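Local structure of histone-lysine N-methyltransferase family member SUVH9 (4NJ5) at residues 366-369 / 370-373. The protein takes part in transposon silencing, lacking methyltransferase activity and probably binding methylated DNA and recruiting RNA polymerase V to chromatin instead. Sequence-based numbering, arbitrary orientation.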
loop_
_atom_site.group_PDB
_atom_site.type_symbol
_atom_site.label_atom_id
_atom_site.label_comp_id
_atom_site.label_asym_id
_atom_site.label_seq_id
_atom_site.Cartn_x
_atom_site.Cartn_y
_atom_site.Cartn_z
ATOM N N PHE A 366 18.285 5.987 1.175
ATOM C CA PHE A 366 19.150 5.903 0.012
ATOM C C PHE A 366 19.532 7.281 -0.504
ATOM O O PHE A 366 18.752 8.232 -0.418
ATOM C CB PHE A 366 18.480 5.089 -1.095
ATOM C CG PHE A 366 17.265 5.746 -1.672
ATOM C CD1 PHE A 366 16.039 5.642 -1.037
ATOM C CD2 PHE A 366 17.349 6.472 -2.849
ATOM C CE1 PHE A 366 14.917 6.250 -1.561
ATOM C CE2 PHE A 366 16.232 7.082 -3.382
ATOM C CZ PHE A 366 15.013 6.971 -2.736
ATOM N N ARG A 367 20.743 7.380 -1.035
ATOM C CA ARG A 367 21.229 8.619 -1.609
ATOM C C ARG A 367 20.467 8.895 -2.897
ATOM O O ARG A 367 20.111 7.970 -3.630
ATOM C CB ARG A 367 22.730 8.515 -1.879
ATOM C CG ARG A 367 23.369 9.773 -2.446
ATOM C CD ARG A 367 23.683 10.792 -1.365
ATOM N NE ARG A 367 24.550 11.849 -1.875
ATOM C CZ ARG A 367 24.113 13.004 -2.369
ATOM N NH1 ARG A 367 22.814 13.262 -2.412
ATOM N NH2 ARG A 367 24.981 13.904 -2.817
ATOM N N SER A 368 20.202 10.170 -3.149
ATOM C CA SER A 368 19.494 10.609 -4.341
ATOM C C SER A 368 20.056 11.964 -4.743
ATOM O O SER A 368 20.765 12.598 -3.962
ATOM C CB SER A 368 17.990 10.709 -4.059
ATOM O OG SER A 368 17.392 11.788 -4.765
ATOM N N LEU A 369 19.746 12.411 -5.955
ATOM C CA LEU A 369 20.250 13.690 -6.441
ATOM C C LEU A 369 19.234 14.808 -6.240
ATOM O O LEU A 369 19.549 15.864 -5.690
ATOM C CB LEU A 369 20.624 13.578 -7.916
ATOM C CG LEU A 369 21.821 12.691 -8.251
ATOM C CD1 LEU A 369 21.688 12.165 -9.671
ATOM C CD2 LEU A 369 23.129 13.459 -8.085
ATOM N N GLU A 370 18.008 14.558 -6.685
ATOM C CA GLU A 370 16.917 15.531 -6.610
ATOM C C GLU A 370 16.453 15.768 -5.171
ATOM O O GLU A 370 16.064 16.877 -4.809
ATOM C CB GLU A 370 15.760 15.102 -7.518
ATOM C CG GLU A 370 15.141 13.739 -7.184
ATOM C CD GLU A 370 16.090 12.566 -7.430
ATOM O OE1 GLU A 370 16.921 12.658 -8.363
ATOM O OE2 GLU A 370 16.023 11.566 -6.679
ATOM N N THR A 371 16.496 14.718 -4.359
ATOM C CA THR A 371 16.418 14.875 -2.909
ATOM C C THR A 371 17.786 14.491 -2.394
ATOM O O THR A 371 18.465 13.692 -3.028
ATOM C CB THR A 371 15.353 13.960 -2.258
ATOM O OG1 THR A 371 15.898 12.655 -2.040
ATOM C CG2 THR A 371 14.124 13.861 -3.129
ATOM N N GLY A 372 18.188 15.037 -1.254
ATOM C CA GLY A 372 19.480 14.695 -0.691
ATOM C C GLY A 372 19.549 13.230 -0.297
ATOM O O GLY A 372 20.418 12.484 -0.750
ATOM N N TRP A 373 18.622 12.825 0.562
ATOM C CA TRP A 373 18.438 11.423 0.907
ATOM C C TRP A 373 16.945 11.129 0.878
ATOM O O TRP A 373 16.126 12.022 1.095
ATOM C CB TRP A 373 19.030 11.109 2.286
ATOM C CG TRP A 373 20.530 11.198 2.338
ATOM C CD1 TRP A 373 21.277 12.314 2.588
ATOM C CD2 TRP A 373 21.463 10.129 2.136
ATOM N NE1 TRP A 373 22.616 12.006 2.550
ATOM C CE2 TRP A 373 22.757 10.672 2.275
ATOM C CE3 TRP A 373 21.330 8.767 1.853
ATOM C CZ2 TRP A 373 23.910 9.898 2.138
ATOM C CZ3 TRP A 373 22.476 8.002 1.714
ATOM C CH2 TRP A 373 23.748 8.569 1.858
#
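With CG of Arg-367 anti to the backbone N of that residue (chi1 -178°) and the chain bent at chi2, CD comes over one face of the Trp-373 indole, whose CG stands beside the Trp-373 backbone N and anti to its carbonyl carbon. The two side chains cross at about a right angle, an instance of how a cross-strand pair can close a beta hairpin. CD forms a CH-pi contact 3.8 Å from the centroid of the indole six-membered ring, offset toward the rim, while CB of Arg-367 lies 3.6 Å from Trp-373 CZ3. The guanidinium stands well above the five-membered ring, its CZ 5.6 Å from that centroid and its plane turned 36° from the indole; at that distance any cation-pi attraction is weak at most. NH1 donates to the Gly-372 carbonyl oxygen at 3.0 Å, in the carbonyl plane and on a lone pair, though the bond is bent and the oxygen tilted out of the guanidinium plane; the same oxygen takes a weak bond from Ser-368 N. NH2 makes a salt bridge with Asp-271, and Trp-373 NE1 is hydrogen-bonded to Asp-273. Replacing Trp-373 by an alanine is likely to leave the Arg-367 methylenes without the ring they pack on and Asp-273 without its indole partner. Arg-367 and Trp-373 form an antiparallel non-hydrogen-bonded pair, with CA atoms 4.7 Å apart, where strands 363-367 and 373-377 of the SET region are joined by the turn. Inside that turn, the buried Ser-368 hydroxyl accepts from Thr-371 N at 3.1 Å. The chemistry thus divides the work: a hydroxyl ties the turn internally, whereas the arginine combines an aliphatic stem on tryptophan with a charged end probably steadied by the Asp-271 carboxylate and the Gly-372 carbonyl.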